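Local coordinates for DisA protein (Sorangium cellulosum, PDB 6CCA) that acts as the carbon methyltransferase of a disorazol polyketide assembly line, adding the two methyl groups of a gem-dimethyl unit, probably with S-adenosylmethionine as donor, at residues 59-64 with 149-154; 155-160 with 345-350; 370-375 with 403-408. One frame throughout, in Å; residues are numbered along the deposited sequence.

Contact 1: residues 59-64 with 149-154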
loop_
_atom_site.group_PDB
_atom_site.type_symbol
_atom_site.label_atom_id
_atom_site.label_comp_id
_atom_site.label_asym_id
_atom_site.label_seq_id
_atom_site.Cartn_x
_atom_site.Cartn_y
_atom_site.Cartn_z
ATOM N N ASP A 59 -2.007 8.429 15.614
ATOM C CA ASP A 59 -2.466 7.667 16.793
ATOM C C ASP A 59 -3.909 7.924 17.078
ATOM O O ASP A 59 -4.690 6.968 17.320
ATOM C CB ASP A 59 -1.612 7.964 18.072
ATOM C CG ASP A 59 -0.184 7.408 18.007
ATOM O OD1 ASP A 59 0.143 6.597 17.130
ATOM O OD2 ASP A 59 0.643 7.921 18.794
ATOM N N ALA A 60 -4.335 9.179 16.970
ATOM C CA ALA A 60 -5.723 9.501 17.189
ATOM C C ALA A 60 -6.632 8.951 16.094
ATOM O O ALA A 60 -7.792 8.544 16.341
ATOM C CB ALA A 60 -5.928 11.018 17.291
ATOM N N LEU A 61 -6.115 8.908 14.869
ATOM C CA LEU A 61 -6.852 8.248 13.771
ATOM C C LEU A 61 -7.136 6.785 14.084
ATOM O O LEU A 61 -8.212 6.283 13.781
ATOM C CB LEU A 61 -6.104 8.494 12.448
ATOM C CG LEU A 61 -6.718 7.881 11.207
ATOM C CD1 LEU A 61 -8.027 8.523 10.882
ATOM C CD2 LEU A 61 -5.805 8.015 10.048
ATOM N N GLU A 62 -6.196 6.106 14.704
ATOM C CA GLU A 62 -6.386 4.709 15.057
ATOM C C GLU A 62 -7.505 4.516 16.088
ATOM O O GLU A 62 -8.324 3.659 15.960
ATOM C CB GLU A 62 -5.100 4.091 15.610
ATOM C CG GLU A 62 -4.195 3.528 14.562
ATOM C CD GLU A 62 -4.482 2.049 14.270
ATOM O OE1 GLU A 62 -4.054 1.132 14.990
ATOM O OE2 GLU A 62 -5.152 1.846 13.346
ATOM N N ARG A 63 -7.480 5.325 17.124
ATOM C CA ARG A 63 -8.478 5.256 18.164
ATOM C C ARG A 63 -9.866 5.605 17.600
ATOM O O ARG A 63 -10.796 4.948 17.857
ATOM C CB ARG A 63 -8.118 6.152 19.339
ATOM C CG ARG A 63 -6.895 5.725 20.152
ATOM C CD ARG A 63 -6.690 4.210 20.315
ATOM N NE ARG A 63 -5.471 3.825 19.604
ATOM C CZ ARG A 63 -5.187 2.644 19.076
ATOM N NH1 ARG A 63 -5.960 1.603 19.174
ATOM N NH2 ARG A 63 -4.074 2.540 18.405
ATOM N N PHE A 64 -9.932 6.640 16.811
ATOM C CA PHE A 64 -11.151 6.994 16.128
ATOM C C PHE A 64 -11.721 5.822 15.312
ATOM O O PHE A 64 -12.887 5.573 15.335
ATOM C CB PHE A 64 -10.895 8.223 15.279
ATOM C CG PHE A 64 -12.018 8.591 14.355
ATOM C CD1 PHE A 64 -13.181 9.123 14.838
ATOM C CD2 PHE A 64 -11.876 8.459 13.005
ATOM C CE1 PHE A 64 -14.189 9.464 14.005
ATOM C CE2 PHE A 64 -12.888 8.818 12.152
ATOM C CZ PHE A 64 -14.045 9.333 12.663
ATOM N N PRO A 149 -4.696 18.663 9.190
ATOM C CA PRO A 149 -4.459 18.343 7.784
ATOM C C PRO A 149 -3.803 17.030 7.428
ATOM O O PRO A 149 -4.129 16.425 6.424
ATOM C CB PRO A 149 -3.644 19.567 7.262
ATOM C CG PRO A 149 -4.129 20.689 8.158
ATOM C CD PRO A 149 -4.247 20.032 9.521
ATOM N N ALA A 150 -2.879 16.560 8.257
ATOM C CA ALA A 150 -2.139 15.368 7.898
ATOM C C ALA A 150 -3.046 14.152 7.852
ATOM O O ALA A 150 -2.763 13.184 7.140
ATOM C CB ALA A 150 -1.013 15.159 8.886
ATOM N N ILE A 151 -4.120 14.173 8.661
ATOM C CA ILE A 151 -5.025 13.044 8.679
ATOM C C ILE A 151 -6.357 13.325 7.971
ATOM O O ILE A 151 -7.207 12.409 7.844
ATOM C CB ILE A 151 -5.254 12.479 10.090
ATOM C CG1 ILE A 151 -5.901 13.478 11.065
ATOM C CG2 ILE A 151 -3.958 11.799 10.584
ATOM C CD1 ILE A 151 -6.318 12.901 12.383
ATOM N N ALA A 152 -6.595 14.588 7.654
ATOM C CA ALA A 152 -7.940 14.967 7.148
ATOM C C ALA A 152 -8.460 14.074 5.990
ATOM O O ALA A 152 -9.635 13.666 5.996
ATOM C CB ALA A 152 -7.967 16.456 6.775
ATOM N N PRO A 153 -7.629 13.763 4.964
ATOM C CA PRO A 153 -8.196 12.943 3.875
ATOM C C PRO A 153 -8.508 11.514 4.270
ATOM O O PRO A 153 -9.421 10.914 3.713
ATOM C CB PRO A 153 -7.114 12.959 2.803
ATOM C CG PRO A 153 -5.874 13.370 3.545
ATOM C CD PRO A 153 -6.296 14.283 4.614
ATOM N N TYR A 154 -7.795 11.019 5.288
ATOM C CA TYR A 154 -8.074 9.699 5.854
ATOM C C TYR A 154 -9.413 9.743 6.625
ATOM O O TYR A 154 -10.242 8.840 6.472
ATOM C CB TYR A 154 -6.943 9.251 6.779
ATOM C CG TYR A 154 -5.580 9.235 6.082
ATOM C CD1 TYR A 154 -4.846 10.412 5.939
ATOM C CD2 TYR A 154 -5.038 8.096 5.605
ATOM C CE1 TYR A 154 -3.672 10.463 5.272
ATOM C CE2 TYR A 154 -3.828 8.104 4.900
ATOM C CZ TYR A 154 -3.131 9.292 4.752
ATOM O OH TYR A 154 -1.898 9.421 4.096
#
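The backbones come nearest where Leu61, on helix 55-75, faces Ile151 in the turn leading into helix 152-163, with CA of Leu61 7.2 Å from CA of Ile151. Leu61 carries this contact from its side. Its CG stands anti to the backbone N (chi1 180°), which stretches the side chain across the gap and drives one methyl, CD2, into the corner between Ile151 and Tyr154. There CD2 of Leu61 lies 3.7 Å from CB of Tyr154, and the same CD2 is 4.2 Å from CG2 of Ile151. The leucine and tyrosine side chains cross at about a right angle, and the methyl sits against the root of the tyrosine, coming obliquely to the start of its ring. From there the phenol leads away from Leu61. Its OH is hydrogen-bonded to OD1 of Asn195, while the rings of Phe58 and Phe343 meet the tyrosine ring edge-to-face. Ile151 also leans on Ala57 and Phe58, about one turn back along the same helix as Leu61. All three touching residues are buried. What results is apolar packing of helix 55-75 against the lead-in and first turn of helix 152-163, within the predominantly helical N-terminal part of this methyltransferase.

Contact 2: residues 155-160 with 345-350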
loop_
_atom_site.group_PDB
_atom_site.type_symbol
_atom_site.label_atom_id
_atom_site.label_comp_id
_atom_site.label_asym_id
_atom_site.label_seq_id
_atom_site.Cartn_x
_atom_site.Cartn_y
_atom_site.Cartn_z
ATOM N N VAL A 155 -9.617 10.799 7.391
ATOM C CA VAL A 155 -10.856 10.991 8.165
ATOM C C VAL A 155 -12.040 11.060 7.185
ATOM O O VAL A 155 -13.067 10.381 7.335
ATOM C CB VAL A 155 -10.790 12.244 9.041
ATOM C CG1 VAL A 155 -12.131 12.561 9.667
ATOM C CG2 VAL A 155 -9.747 12.042 10.137
ATOM N N ARG A 156 -11.867 11.883 6.155
ATOM C CA ARG A 156 -12.871 12.036 5.112
ATOM C C ARG A 156 -13.257 10.688 4.511
ATOM O O ARG A 156 -14.439 10.350 4.438
ATOM C CB ARG A 156 -12.366 12.975 4.015
ATOM C CG ARG A 156 -12.559 14.451 4.323
ATOM C CD ARG A 156 -12.347 15.306 3.084
ATOM N NE ARG A 156 -13.335 15.019 2.046
ATOM C CZ ARG A 156 -13.050 14.445 0.883
ATOM N NH1 ARG A 156 -11.803 14.092 0.603
ATOM N NH2 ARG A 156 -14.012 14.223 -0.002
ATOM N N LEU A 157 -12.261 9.919 4.082
ATOM C CA LEU A 157 -12.524 8.620 3.487
ATOM C C LEU A 157 -13.267 7.677 4.484
ATOM O O LEU A 157 -14.168 6.956 4.105
ATOM C CB LEU A 157 -11.210 7.973 3.055
ATOM C CG LEU A 157 -11.419 6.554 2.500
ATOM C CD1 LEU A 157 -12.411 6.591 1.353
ATOM C CD2 LEU A 157 -10.113 5.905 2.015
ATOM N N LEU A 158 -12.778 7.593 5.736
ATOM C CA LEU A 158 -13.448 6.732 6.719
ATOM C C LEU A 158 -14.884 7.159 6.921
ATOM O O LEU A 158 -15.762 6.325 7.073
ATOM C CB LEU A 158 -12.747 6.791 8.049
ATOM C CG LEU A 158 -11.417 6.082 8.119
ATOM C CD1 LEU A 158 -10.922 6.175 9.521
ATOM C CD2 LEU A 158 -11.603 4.582 7.810
ATOM N N TRP A 159 -15.131 8.461 6.992
ATOM C CA TRP A 159 -16.507 8.973 7.163
ATOM C C TRP A 159 -17.404 8.647 5.984
ATOM O O TRP A 159 -18.525 8.189 6.174
ATOM C CB TRP A 159 -16.523 10.479 7.480
ATOM C CG TRP A 159 -17.835 10.919 8.062
ATOM C CD1 TRP A 159 -18.825 11.612 7.418
ATOM C CD2 TRP A 159 -18.361 10.553 9.340
ATOM N NE1 TRP A 159 -19.906 11.748 8.266
ATOM C CE2 TRP A 159 -19.657 11.084 9.431
ATOM C CE3 TRP A 159 -17.840 9.861 10.418
ATOM C CZ2 TRP A 159 -20.423 10.993 10.587
ATOM C CZ3 TRP A 159 -18.611 9.713 11.546
ATOM C CH2 TRP A 159 -19.889 10.300 11.635
ATOM N N ALA A 160 -16.873 8.698 4.757
ATOM C CA ALA A 160 -17.650 8.296 3.583
ATOM C C ALA A 160 -17.994 6.796 3.645
ATOM O O ALA A 160 -19.101 6.377 3.303
ATOM C CB ALA A 160 -16.903 8.652 2.282
ATOM N N THR A 345 -7.724 -1.408 7.450
ATOM C CA THR A 345 -8.673 -2.507 7.555
ATOM C C THR A 345 -10.093 -2.064 7.171
ATOM O O THR A 345 -10.792 -2.749 6.441
ATOM C CB THR A 345 -8.680 -3.147 8.961
ATOM O OG1 THR A 345 -7.367 -3.703 9.245
ATOM C CG2 THR A 345 -9.777 -4.253 9.029
ATOM N N LEU A 346 -10.498 -0.907 7.654
ATOM C CA LEU A 346 -11.874 -0.415 7.415
ATOM C C LEU A 346 -12.139 0.008 5.964
ATOM O O LEU A 346 -13.257 -0.150 5.510
ATOM C CB LEU A 346 -12.206 0.757 8.315
ATOM C CG LEU A 346 -12.326 0.460 9.774
ATOM C CD1 LEU A 346 -12.544 1.744 10.569
ATOM C CD2 LEU A 346 -13.462 -0.515 9.927
ATOM N N SER A 347 -11.087 0.494 5.275
ATOM C CA SER A 347 -11.164 1.051 3.942
ATOM C C SER A 347 -10.653 0.095 2.881
ATOM O O SER A 347 -11.478 -0.522 2.175
ATOM C CB SER A 347 -10.519 2.398 3.845
ATOM O OG SER A 347 -9.162 2.487 4.200
ATOM N N ALA A 348 -9.326 -0.064 2.831
ATOM C CA ALA A 348 -8.667 -1.023 1.899
ATOM C C ALA A 348 -9.155 -2.446 2.135
ATOM O O ALA A 348 -9.280 -3.235 1.212
ATOM C CB ALA A 348 -7.148 -0.922 2.055
ATOM N N GLY A 349 -9.542 -2.776 3.377
ATOM C CA GLY A 349 -10.129 -4.110 3.701
ATOM C C GLY A 349 -11.412 -4.539 3.035
ATOM O O GLY A 349 -11.856 -5.722 3.124
ATOM N N LEU A 350 -12.091 -3.557 2.428
ATOM C CA LEU A 350 -13.277 -3.812 1.691
ATOM C C LEU A 350 -12.938 -4.276 0.252
ATOM O O LEU A 350 -13.829 -4.719 -0.433
ATOM C CB LEU A 350 -14.149 -2.550 1.582
ATOM C CG LEU A 350 -14.734 -2.056 2.903
ATOM C CD1 LEU A 350 -15.199 -0.628 2.754
ATOM C CD2 LEU A 350 -15.848 -2.960 3.372
#
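No flat group takes part where Leu157 and Leu158 meet Leu346 and Ser347; there are no ring faces or edges to match, and the surfaces are methyl branches and methylenes. The one ring here, the indole of Trp159, belongs to another side of helix 152-163, where it stacks on Tyr162 and touches Met142. Across the contact, each leucine uses its CD2. That of Leu158 rests 3.9 Å from CB of Leu346, and only slightly farther, at 4.1 Å, from CD1 of Leu346; a single methyl thus straddles the base and one branch of its partner, and the two side chains cross at about a right angle. Leu157 reaches over because its CG is turned anti to the backbone N (chi1 176°), bringing its CD2 to 4.0 Å from CB of Ser347. In a class I methyltransferase fold a helix and then the next strand follow the strand corresponding to 330-337; here helix 342-346 and a short 3-10 turn come before that helix, 372-381, and this added segment lies against the N-terminal helices. Ser347 sits at the break between the two helical pieces. Its hydroxyl is hydrogen-bonded to the backbone O of Phe343, one turn earlier, and OG of Ser347 lies only slightly farther than CB from CD2 of Leu157. Its own carbonyl receives N of Leu350 at 3.1 Å from O of Ser347, which closes the turn. Next to it, the carbonyl of Leu346 is bonded to the hydroxyl of Tyr165, while Leu158 and Leu346 both also touch Ser65 of helix 55-75.

Contact 3: residues 370-375 with 403-408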
loop_
_atom_site.group_PDB
_atom_site.type_symbol
_atom_site.label_atom_id
_atom_site.label_comp_id
_atom_site.label_asym_id
_atom_site.label_seq_id
_atom_site.Cartn_x
_atom_site.Cartn_y
_atom_site.Cartn_z
ATOM N N LEU A 370 3.316 -6.547 4.947
ATOM C CA LEU A 370 4.471 -6.935 5.686
ATOM C C LEU A 370 5.093 -5.786 6.384
ATOM O O LEU A 370 5.102 -4.662 5.868
ATOM C CB LEU A 370 5.541 -7.601 4.780
ATOM C CG LEU A 370 5.325 -9.061 4.357
ATOM C CD1 LEU A 370 4.219 -9.264 3.388
ATOM C CD2 LEU A 370 6.613 -9.492 3.664
ATOM N N SER A 371 5.642 -6.005 7.579
ATOM C CA SER A 371 6.392 -4.970 8.239
ATOM C C SER A 371 7.781 -4.774 7.563
ATOM O O SER A 371 8.151 -5.574 6.765
ATOM C CB SER A 371 6.701 -5.334 9.705
ATOM O OG SER A 371 7.564 -6.448 9.762
ATOM N N SER A 372 8.536 -3.736 7.930
ATOM C CA SER A 372 9.835 -3.552 7.297
ATOM C C SER A 372 10.745 -4.762 7.568
ATOM O O SER A 372 11.417 -5.223 6.625
ATOM C CB SER A 372 10.571 -2.237 7.647
ATOM O OG SER A 372 9.950 -1.155 6.937
ATOM N N PRO A 373 10.820 -5.217 8.844
ATOM C CA PRO A 373 11.695 -6.399 9.092
ATOM C C PRO A 373 11.246 -7.612 8.322
ATOM O O PRO A 373 12.084 -8.314 7.735
ATOM C CB PRO A 373 11.640 -6.609 10.636
ATOM C CG PRO A 373 11.257 -5.253 11.207
ATOM C CD PRO A 373 10.392 -4.549 10.108
ATOM N N MET A 374 9.954 -7.828 8.208
ATOM C CA MET A 374 9.440 -8.931 7.388
ATOM C C MET A 374 9.778 -8.815 5.885
ATOM O O MET A 374 10.173 -9.793 5.257
ATOM C CB MET A 374 7.931 -9.126 7.542
ATOM C CG MET A 374 7.482 -9.595 8.954
ATOM S SD MET A 374 5.710 -9.260 9.226
ATOM C CE MET A 374 4.951 -10.536 8.315
ATOM N N TRP A 375 9.668 -7.625 5.329
ATOM C CA TRP A 375 10.072 -7.415 3.927
ATOM C C TRP A 375 11.580 -7.648 3.745
ATOM O O TRP A 375 11.985 -8.299 2.768
ATOM C CB TRP A 375 9.783 -5.969 3.500
ATOM C CG TRP A 375 8.405 -5.730 2.955
ATOM C CD1 TRP A 375 7.475 -4.935 3.543
ATOM C CD2 TRP A 375 7.801 -6.192 1.714
ATOM N NE1 TRP A 375 6.349 -4.859 2.761
ATOM C CE2 TRP A 375 6.495 -5.668 1.677
ATOM C CE3 TRP A 375 8.213 -7.035 0.668
ATOM C CZ2 TRP A 375 5.630 -5.901 0.653
ATOM C CZ3 TRP A 375 7.317 -7.319 -0.333
ATOM C CH2 TRP A 375 6.034 -6.724 -0.335
ATOM N N ASN A 403 6.783 2.571 4.796
ATOM C CA ASN A 403 8.208 2.694 4.452
ATOM C C ASN A 403 8.494 2.558 2.968
ATOM O O ASN A 403 7.640 1.990 2.213
ATOM C CB ASN A 403 9.044 1.716 5.290
ATOM C CG ASN A 403 10.474 2.243 5.524
ATOM O OD1 ASN A 403 10.819 3.364 5.121
ATOM N ND2 ASN A 403 11.300 1.420 6.170
ATOM N N VAL A 404 9.618 3.114 2.539
ATOM C CA VAL A 404 10.207 2.762 1.245
ATOM C C VAL A 404 11.340 1.736 1.492
ATOM O O VAL A 404 12.176 1.881 2.425
ATOM C CB VAL A 404 10.660 3.979 0.508
ATOM C CG1 VAL A 404 11.615 3.638 -0.627
ATOM C CG2 VAL A 404 9.459 4.751 -0.018
ATOM N N ILE A 405 11.336 0.695 0.696
ATOM C CA ILE A 405 12.252 -0.453 0.807
ATOM C C ILE A 405 12.954 -0.641 -0.513
ATOM O O ILE A 405 12.305 -0.712 -1.537
ATOM C CB ILE A 405 11.560 -1.744 1.253
ATOM C CG1 ILE A 405 10.753 -1.505 2.562
ATOM C CG2 ILE A 405 12.598 -2.858 1.452
ATOM C CD1 ILE A 405 9.316 -1.755 2.405
ATOM N N LEU A 406 14.279 -0.631 -0.492
ATOM C CA LEU A 406 15.135 -0.821 -1.678
ATOM C C LEU A 406 15.821 -2.179 -1.602
ATOM O O LEU A 406 16.202 -2.622 -0.518
ATOM C CB LEU A 406 16.199 0.265 -1.784
ATOM C CG LEU A 406 15.690 1.714 -1.593
ATOM C CD1 LEU A 406 16.838 2.688 -1.546
ATOM C CD2 LEU A 406 14.772 2.096 -2.677
ATOM N N ALA A 407 15.934 -2.860 -2.727
ATOM C CA ALA A 407 16.564 -4.175 -2.744
ATOM C C ALA A 407 17.258 -4.396 -4.108
ATOM O O ALA A 407 16.755 -3.931 -5.138
ATOM C CB ALA A 407 15.513 -5.205 -2.567
ATOM N N GLU A 408 18.417 -5.049 -4.070
ATOM C CA GLU A 408 19.256 -5.277 -5.265
ATOM C C GLU A 408 19.151 -6.733 -5.657
ATOM O O GLU A 408 19.350 -7.679 -4.857
ATOM C CB GLU A 408 20.693 -4.893 -4.921
ATOM C CG GLU A 408 21.743 -5.164 -5.985
ATOM C CD GLU A 408 23.104 -4.715 -5.480
ATOM O OE1 GLU A 408 23.780 -5.595 -4.972
ATOM O OE2 GLU A 408 23.466 -3.502 -5.619
#
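A nearly straight hydrogen bond joins Ser372 and Asn403 in an otherwise apolar contact: ND2 of Asn403 donates to OG of Ser372 at 3.0 Å, with an N-H...O angle of 168°. The hydroxyl oxygen lies almost exactly in the amide plane, only 1° out of it, and the same ND2 is also bonded to the backbone O of Leu390, so two acceptors fix the rotation of the amide. Beside this bond, Ile405 lays its CD1 over one face of the Trp375 indole, with chi2 at 119°, away from any staggered value; this CH-pi contact is 4.2 Å from CD1 to the centroid of the five-membered ring. CB of Leu370 covers an indole face too, near its rim. The helix start is itself secured by a capping box, in which N of Met374 donates to OG of Ser371 at 3.2 Å and N of Ser371 makes a weak hydrogen bond to SD of Met374. Helix 372-381 thus packs on strand 402-409, the reversed strand that runs antiparallel between strand 330-337 and strands 384-385 and 387-389, and such a strand inserted beside parallel ones is the hallmark of the class I, Rossmann-like methyltransferase fold.

Overall arrangement
From the N terminus, contact 1 closes first, bringing helix 55-75 to the start of helix 152-163 across 84 intervening residues. Contact 2 opens straight afterwards on that same helix and closes a much longer loop, one that takes in most of the sheet, at the segment following strand 330-337. Contact 3 then closes a short loop of 27 residues. The three stand in series, without nesting or crossing. Contacts 1 and 2 touch, CD1 of Leu61 lying 4.0 Å from CD1 of Leu158; contact 1 ties two helices of the N-terminal part together, and contact 2 joins that part to segment 345-350. Contact 3, its centre about 25 Å from that of contact 2, fastens helix 372-381 to the sheet.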